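Local coordinates for lamina-associated polypeptide 2 isoforms alpha/zeta (Mus musculus, PDB 2V0X), which forms a homodimer through this coiled-coil domain and, as a component of the nuclear lamina, probably works together with lamin A and chromatin, at residues B[47-50]-B[51-54]; B[121-124]-B[125-129]; B[162-165]-B[166-169]; B[200-203]-B[204-207]. The protein carries 2 engineered substitutions. One frame throughout, in Å; residues are numbered along the deposited sequence.

Contact 1. Residues B[47-50]-B[51-54]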
# COMPACT_ATOMS: atom_id res chain seq x y z
N TRP B 47 -5.18 -12.68 -5.56
CA TRP B 47 -4.44 -13.77 -4.95
C TRP B 47 -4.49 -15.10 -5.68
O TRP B 47 -3.79 -16.04 -5.30
CB TRP B 47 -4.87 -13.93 -3.50
CG TRP B 47 -4.37 -12.83 -2.62
CD1 TRP B 47 -3.58 -11.76 -3.00
CD2 TRP B 47 -4.59 -12.69 -1.21
NE1 TRP B 47 -3.31 -10.98 -1.91
CE2 TRP B 47 -3.91 -11.52 -0.80
CE3 TRP B 47 -5.29 -13.45 -0.26
CZ2 TRP B 47 -3.91 -11.09 0.53
CZ3 TRP B 47 -5.29 -13.02 1.07
CH2 TRP B 47 -4.61 -11.85 1.45
N GLN B 48 -5.30 -15.18 -6.73
CA GLN B 48 -5.42 -16.42 -7.49
C GLN B 48 -4.16 -16.64 -8.33
O GLN B 48 -3.84 -17.76 -8.70
CB GLN B 48 -6.66 -16.40 -8.39
CG GLN B 48 -7.99 -16.34 -7.64
CD GLN B 48 -8.18 -17.49 -6.67
OE1 GLN B 48 -8.14 -18.66 -7.07
NE2 GLN B 48 -8.39 -17.18 -5.40
N GLN B 49 -3.43 -15.56 -8.57
CA GLN B 49 -2.20 -15.62 -9.36
C GLN B 49 -1.28 -14.57 -8.74
O GLN B 49 -1.29 -13.42 -9.17
CB GLN B 49 -2.54 -15.28 -10.82
CG GLN B 49 -1.83 -16.10 -11.88
CD GLN B 49 -0.41 -15.64 -12.12
OE1 GLN B 49 -0.17 -14.80 -12.99
NE2 GLN B 49 0.53 -16.20 -11.38
N ILE B 50 -0.51 -14.94 -7.72
CA ILE B 50 0.36 -13.97 -7.05
C ILE B 50 1.59 -13.56 -7.84
O ILE B 50 2.17 -12.50 -7.58
CB ILE B 50 0.78 -14.41 -5.62
CG1 ILE B 50 1.63 -15.69 -5.66
CG2 ILE B 50 -0.45 -14.58 -4.74
CD1 ILE B 50 2.13 -16.13 -4.29
N ASP B 51 2.00 -14.40 -8.79
CA ASP B 51 3.16 -14.12 -9.64
C ASP B 51 2.62 -13.49 -10.92
O ASP B 51 2.36 -14.19 -11.91
CB ASP B 51 3.91 -15.43 -9.96
CG ASP B 51 5.25 -15.20 -10.65
OD1 ASP B 51 5.92 -16.21 -10.97
OD2 ASP B 51 5.66 -14.05 -10.86
N ARG B 52 2.44 -12.18 -10.90
CA ARG B 52 1.91 -11.45 -12.05
C ARG B 52 2.30 -9.97 -12.03
O ARG B 52 2.54 -9.39 -10.97
CB ARG B 52 0.38 -11.61 -12.11
CG ARG B 52 -0.37 -10.50 -12.86
CD ARG B 52 -1.78 -10.91 -13.29
NE ARG B 52 -2.49 -11.72 -12.29
CZ ARG B 52 -2.94 -11.28 -11.13
NH1 ARG B 52 -2.78 -10.00 -10.77
NH2 ARG B 52 -3.58 -12.11 -10.31
N GLN B 53 2.41 -9.40 -13.21
CA GLN B 53 2.78 -8.00 -13.39
C GLN B 53 1.70 -7.10 -12.79
O GLN B 53 0.51 -7.40 -12.86
CB GLN B 53 2.94 -7.72 -14.88
CG GLN B 53 3.61 -6.42 -15.22
CD GLN B 53 4.11 -6.41 -16.65
OE1 GLN B 53 5.31 -6.31 -16.90
NE2 GLN B 53 3.19 -6.56 -17.59
N LEU B 54 2.13 -5.98 -12.22
CA LEU B 54 1.22 -5.03 -11.59
C LEU B 54 0.50 -4.09 -12.56
O LEU B 54 1.10 -3.61 -13.51
CB LEU B 54 2.00 -4.18 -10.59
CG LEU B 54 2.65 -4.98 -9.45
CD1 LEU B 54 3.54 -4.08 -8.62
CD2 LEU B 54 1.57 -5.59 -8.61
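Gln-49 reaches forward and Arg-52 turns back across the bend at Ile-50 and Asp-51, and their flat ends stand almost square to each other, amide against guanidinium at 89°. The glutamine bends at CG, laying its amide by the backbone of Asp-51. Gln-49 NE2 gives a hydrogen bond to Asp-51 O at 2.8 Å, bent (132°) and reaching the oxygen from above the carbonyl plane. Gln-49 OE1 lies just as near to Asp-51 O, so the amide straddles the oxygen without a firm grip. Arg-52 starts extended, then turns at CD (chi3 39°), bringing one face of the guanidinium under the Gln-49 carbonyl. Arg-52 NH2 is nearest, 2.9 Å from Gln-49 O, but its N-H is badly aimed; the attraction is probably that of a carbonyl over a cation's face. NH1 forms a salt bridge with Glu-46 at the end of helix 35-46. A leucine in place of Arg-52 would probably leave Glu-46 without its charged mate and the Gln-49 carbonyl without the cation beneath it. Asp-51 turns its carboxylate to Arg-112 of helix 100-146. Bonds inside the turn are few and bent or weak; the salt bridges to Glu-46 and Arg-112 probably do more to fix it.

Contact 2. Residues B[121-124]-B[125-129]; sequences LQIA and AHTAF
Thr-127 and Ile-123 make the contact: the threonine hydroxyl lies alongside its own helix and bonds back to the carbonyl one turn earlier. Thr-127 OG1 is 3.2 Å from Ile-123 O and comes in from above the carbonyl plane, while Thr-127 N approaches the same oxygen nearly head-on at 2.9 Å. Two donors of one residue therefore grip one acceptor. The torsion explains it: with OG1 beside the backbone N (chi1 -64°), the hydroxyl faces the preceding turn and CG2 is turned away toward Leu-169. A valine here would keep much of the bulk but would probably leave Ile-123 O with the backbone N-H alone and the side chain less firmly fixed in its rotation.

On another side of the helix His-126 sets the edge of its ring against Gln-122 O. The carbonyl oxygen lies in the ring plane, 3.2 Å from His-126 CD2, a spot where a polarised ring C-H would probably suit it. Ala-125, one residue before the histidine, rests its CB 3.5 Å from Leu-121 O.

The next shell fixes the ring: His-126 NE2 bonds to the carbonyl of Pro-62, and Phe-33 of the second subunit stacks on the imidazole. Helix 100-146 thus meets helices on adjoining faces: Thr-127 is turned to Leu-169 and Ala-172 of helix 152-196 in its own chain, Ala-124 and Ala-128 meet Glu-176 and Ala-173 of helix 152-196 in the second subunit, and Ala-125 packs on Ile-39 in that subunit's helix 35-46.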
# COMPACT_ATOMS: atom_id res chain seq x y z
N LEU B 121 0.56 4.83 -3.27
CA LEU B 121 0.94 6.18 -2.85
C LEU B 121 0.39 7.19 -3.86
O LEU B 121 -0.14 8.24 -3.47
CB LEU B 121 2.47 6.26 -2.77
CG LEU B 121 3.35 7.36 -2.17
CD1 LEU B 121 2.92 8.73 -2.62
CD2 LEU B 121 3.36 7.25 -0.68
N GLN B 122 0.52 6.90 -5.16
CA GLN B 122 -0.00 7.82 -6.18
C GLN B 122 -1.50 7.99 -6.03
O GLN B 122 -2.03 9.07 -6.21
CB GLN B 122 0.27 7.32 -7.61
CG GLN B 122 1.67 7.62 -8.08
CD GLN B 122 1.91 7.10 -9.48
OE1 GLN B 122 1.23 7.49 -10.43
NE2 GLN B 122 2.86 6.20 -9.61
N ILE B 123 -2.18 6.88 -5.78
CA ILE B 123 -3.62 6.91 -5.59
C ILE B 123 -3.93 7.74 -4.33
O ILE B 123 -4.77 8.64 -4.37
CB ILE B 123 -4.18 5.47 -5.42
CG1 ILE B 123 -3.96 4.67 -6.69
CG2 ILE B 123 -5.69 5.52 -5.09
CD1 ILE B 123 -4.27 3.15 -6.55
N ALA B 124 -3.23 7.47 -3.23
CA ALA B 124 -3.47 8.20 -1.98
C ALA B 124 -3.30 9.69 -2.16
O ALA B 124 -4.07 10.47 -1.59
CB ALA B 124 -2.57 7.69 -0.84
N ALA B 125 -2.26 10.07 -2.91
CA ALA B 125 -1.99 11.48 -3.19
C ALA B 125 -3.21 12.12 -3.85
O ALA B 125 -3.60 13.24 -3.52
CB ALA B 125 -0.75 11.62 -4.11
N HIS B 126 -3.79 11.42 -4.82
CA HIS B 126 -4.97 11.94 -5.50
C HIS B 126 -6.14 12.00 -4.53
O HIS B 126 -6.90 12.96 -4.53
CB HIS B 126 -5.32 11.10 -6.72
CG HIS B 126 -4.51 11.45 -7.92
ND1 HIS B 126 -4.98 12.28 -8.92
CD2 HIS B 126 -3.23 11.15 -8.26
CE1 HIS B 126 -4.03 12.48 -9.81
NE2 HIS B 126 -2.96 11.81 -9.43
N THR B 127 -6.24 11.00 -3.67
CA THR B 127 -7.31 10.95 -2.68
C THR B 127 -7.24 12.16 -1.74
O THR B 127 -8.27 12.76 -1.44
CB THR B 127 -7.29 9.62 -1.88
OG1 THR B 127 -7.54 8.54 -2.79
CG2 THR B 127 -8.38 9.60 -0.82
N ALA B 128 -6.03 12.56 -1.31
CA ALA B 128 -5.90 13.71 -0.43
C ALA B 128 -6.39 14.97 -1.16
O ALA B 128 -7.21 15.72 -0.63
CB ALA B 128 -4.44 13.89 0.06
N PHE B 129 -5.97 15.12 -2.42
CA PHE B 129 -6.37 16.26 -3.23
C PHE B 129 -7.90 16.34 -3.37
O PHE B 129 -8.49 17.38 -3.14
CB PHE B 129 -5.74 16.20 -4.62
CG PHE B 129 -6.30 17.22 -5.57
CD1 PHE B 129 -5.95 18.56 -5.45
CD2 PHE B 129 -7.22 16.85 -6.55
CE1 PHE B 129 -6.53 19.52 -6.28
CE2 PHE B 129 -7.81 17.80 -7.39
CZ PHE B 129 -7.46 19.13 -7.26

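Contact 3. Residues B[162-165]-B[166-169]; sequences TYDA and ASYL
Ser-167 hooks its hydroxyl onto the carbonyl of Asp-164, three residues back, within the long helix 152-196 that forms one arm of each subunit's helical hairpin. The bond from Ser-167 OG to Asp-164 O is short, 2.7 Å. The hydroxyl comes in at the side of the carbonyl (C=O...O angle 116°), whereas Tyr-168 N meets the same oxygen nearly straight on at 2.8 Å. The two donors therefore share the acceptor without competing for one direction. Ser-167 manages this with OG lodged between its backbone N and carbonyl carbon (chi1 48°), which folds the hydroxyl down against the helix.

One residue further, the carbonyl of Ala-165 is crowded by carbon. Leu-169 CG lies only 3.1 Å from Ala-165 O, and one methyl, CD1, is also close to that oxygen. Tyr-168 CB comes from another side, 3.3 Å from Ala-165 O, and then its ring runs on along the helix, toward His-126 and Val-130 of helix 100-146. Ala-166 CB lies equally near two carbonyls, 3.6 Å from Thr-162 O and from Tyr-163 O.

At the start of the segment, Thr-162 bonds in the same way through OG1 to the carbonyl of Leu-159, just outside it. Leu-169 meets its own counterpart, Leu-169 of the second subunit, and Ser-167 packs on Gln-135 of that chain. Polar side chains folded onto their own backbone beside small alanines, with Leu-169 turned to its counterpart across the dimer, suit the close helix packing of an antiparallel coiled coil, which here is built by both subunits.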
# COMPACT_ATOMS: atom_id res chain seq x y z
N THR B 162 -19.74 17.52 -5.47
CA THR B 162 -19.26 16.80 -4.28
C THR B 162 -19.67 15.33 -4.35
O THR B 162 -18.96 14.45 -3.85
CB THR B 162 -19.79 17.43 -2.96
OG1 THR B 162 -21.21 17.26 -2.86
CG2 THR B 162 -19.44 18.91 -2.91
N TYR B 163 -20.82 15.08 -4.96
CA TYR B 163 -21.35 13.73 -5.11
C TYR B 163 -20.38 12.89 -5.98
O TYR B 163 -20.08 11.73 -5.67
CB TYR B 163 -22.74 13.79 -5.76
CG TYR B 163 -23.45 12.46 -5.80
CD1 TYR B 163 -24.11 11.97 -4.68
CD2 TYR B 163 -23.44 11.68 -6.95
CE1 TYR B 163 -24.76 10.75 -4.70
CE2 TYR B 163 -24.09 10.45 -6.98
CZ TYR B 163 -24.75 9.99 -5.85
OH TYR B 163 -25.38 8.77 -5.86
N ASP B 164 -19.91 13.49 -7.07
CA ASP B 164 -18.97 12.85 -7.99
C ASP B 164 -17.64 12.60 -7.27
O ASP B 164 -17.09 11.50 -7.32
CB ASP B 164 -18.75 13.74 -9.22
CG ASP B 164 -17.79 13.12 -10.22
OD1 ASP B 164 -16.82 13.79 -10.63
OD2 ASP B 164 -18.02 11.95 -10.60
N ALA B 165 -17.13 13.62 -6.60
CA ALA B 165 -15.88 13.48 -5.84
C ALA B 165 -15.97 12.31 -4.84
O ALA B 165 -15.00 11.56 -4.67
CB ALA B 165 -15.55 14.79 -5.12
N ALA B 166 -17.14 12.12 -4.22
CA ALA B 166 -17.32 11.03 -3.25
C ALA B 166 -17.27 9.67 -3.94
O ALA B 166 -16.69 8.73 -3.41
CB ALA B 166 -18.64 11.18 -2.46
N SER B 167 -17.85 9.56 -5.13
CA SER B 167 -17.79 8.28 -5.83
C SER B 167 -16.35 8.04 -6.33
O SER B 167 -15.88 6.92 -6.34
CB SER B 167 -18.79 8.23 -6.99
OG SER B 167 -18.68 9.39 -7.77
N TYR B 168 -15.66 9.12 -6.68
CA TYR B 168 -14.27 9.03 -7.13
C TYR B 168 -13.46 8.43 -5.97
O TYR B 168 -12.66 7.52 -6.14
CB TYR B 168 -13.73 10.42 -7.46
CG TYR B 168 -12.24 10.45 -7.77
CD1 TYR B 168 -11.77 10.43 -9.08
CD2 TYR B 168 -11.30 10.52 -6.74
CE1 TYR B 168 -10.39 10.47 -9.35
CE2 TYR B 168 -9.95 10.55 -7.00
CZ TYR B 168 -9.49 10.53 -8.30
OH TYR B 168 -8.14 10.62 -8.52
N LEU B 169 -13.72 8.94 -4.77
CA LEU B 169 -13.04 8.49 -3.57
C LEU B 169 -13.30 7.00 -3.28
O LEU B 169 -12.39 6.30 -2.86
CB LEU B 169 -13.44 9.35 -2.38
CG LEU B 169 -12.90 10.77 -2.46
CD1 LEU B 169 -13.65 11.68 -1.52
CD2 LEU B 169 -11.40 10.80 -2.17

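Contact 4. Residues B[200-203]-B[204-207]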
# COMPACT_ATOMS: atom_id res chain seq x y z
N LYS B 200 13.41 -30.00 2.68
CA LYS B 200 13.71 -31.33 2.16
C LYS B 200 12.55 -32.04 1.47
O LYS B 200 12.06 -33.08 1.95
CB LYS B 200 14.28 -32.20 3.29
CG LYS B 200 15.58 -31.67 3.89
CD LYS B 200 16.02 -32.47 5.11
CE LYS B 200 15.13 -32.21 6.32
NZ LYS B 200 15.22 -30.80 6.80
N ILE B 201 12.09 -31.47 0.36
CA ILE B 201 11.02 -32.06 -0.41
C ILE B 201 11.43 -31.98 -1.86
O ILE B 201 12.33 -31.22 -2.21
CB ILE B 201 9.63 -31.37 -0.20
CG1 ILE B 201 9.68 -29.89 -0.59
CG2 ILE B 201 9.16 -31.55 1.23
CD1 ILE B 201 8.31 -29.23 -0.61
N SER B 202 10.77 -32.78 -2.69
CA SER B 202 11.07 -32.83 -4.11
C SER B 202 10.81 -31.51 -4.82
O SER B 202 10.01 -30.69 -4.36
CB SER B 202 10.24 -33.92 -4.79
OG SER B 202 8.87 -33.58 -4.81
N PRO B 203 11.48 -31.30 -5.96
CA PRO B 203 11.33 -30.09 -6.76
C PRO B 203 9.91 -29.91 -7.31
O PRO B 203 9.42 -28.79 -7.40
CB PRO B 203 12.36 -30.27 -7.89
CG PRO B 203 12.68 -31.75 -7.87
CD PRO B 203 12.66 -32.06 -6.41
N ALA B 204 9.26 -31.01 -7.66
CA ALA B 204 7.90 -30.96 -8.20
C ALA B 204 6.90 -30.45 -7.16
O ALA B 204 6.00 -29.67 -7.47
CB ALA B 204 7.47 -32.33 -8.73
N SER B 205 7.08 -30.89 -5.92
CA SER B 205 6.22 -30.46 -4.83
C SER B 205 6.42 -28.96 -4.56
O SER B 205 5.45 -28.24 -4.30
CB SER B 205 6.54 -31.27 -3.59
OG SER B 205 6.32 -32.64 -3.84
N LYS B 206 7.68 -28.51 -4.65
CA LYS B 206 8.05 -27.12 -4.42
C LYS B 206 7.44 -26.22 -5.48
O LYS B 206 7.04 -25.08 -5.20
CB LYS B 206 9.58 -26.95 -4.48
CG LYS B 206 10.33 -27.51 -3.29
CD LYS B 206 11.84 -27.24 -3.44
CE LYS B 206 12.58 -27.63 -2.18
NZ LYS B 206 13.99 -27.15 -2.19
N ASN B 207 7.43 -26.70 -6.72
CA ASN B 207 6.87 -25.93 -7.81
C ASN B 207 5.38 -25.75 -7.56
O ASN B 207 4.87 -24.64 -7.62
CB ASN B 207 7.10 -26.65 -9.15
CG ASN B 207 8.57 -26.71 -9.56
OD1 ASN B 207 8.93 -27.42 -10.49
ND2 ASN B 207 9.42 -25.96 -8.87
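Ile-201 and Lys-206 meet across the start of helix 203-211, the isoleucine lying obliquely over the aliphatic part of the lysine. The closest side-chain approach is 3.7 Å, from Ile-201 CG1 to Lys-206 CG. These are the residue before the N-cap and the fourth of the helix, the positions of a hydrophobic staple, with lysine methylenes serving as the greasy partner. Lys-206 is extended beyond CG, so its CE arrives 3.6 Å from Ile-201 O, and NZ reaches on to the carbonyls of Leu-196 and Lys-197 through weak bonds.

Pro-203 opens the helix at the first turn, where a residue without an N-H costs no backbone bond. Its carbonyl takes the N-H of Asn-207, with Pro-203 O 3.0 Å from Asn-207 N, while Asn-207 CG also leans against that oxygen. Between staple and proline sits the N-cap, Ser-202. Its OG accepts a weak bond from Ser-205 N at 3.4 Å and a shorter one, 2.9 Å, from Ser-205 OG.

The cap thus marks the change from the loop after helix 152-196 to helix 203-211. Lys-206 reaches back, by its weak bonds, to the end of helix 152-196, and Ile-201 packs on Phe-84 of the second subunit.

Overall arrangement
Followed from the N terminus, the four contacts come strictly in series; each is local, so none nests in or crosses another and none closes a long loop. Contact 1 is the bend after helix 35-46, laid against helices 100-146 and 152-196. Contacts 2 and 3 sit on these two long helices, which follow each other in the chain, and they touch: His-126 CB is 3.4 Å from Tyr-168 OH. Both also face the second subunit. Contact 4 starts helix 203-211 on the other side of the chain's centre, its centre about 50 Å from that of contact 3, yet its nearest atoms come within about 9 Å of contact 1.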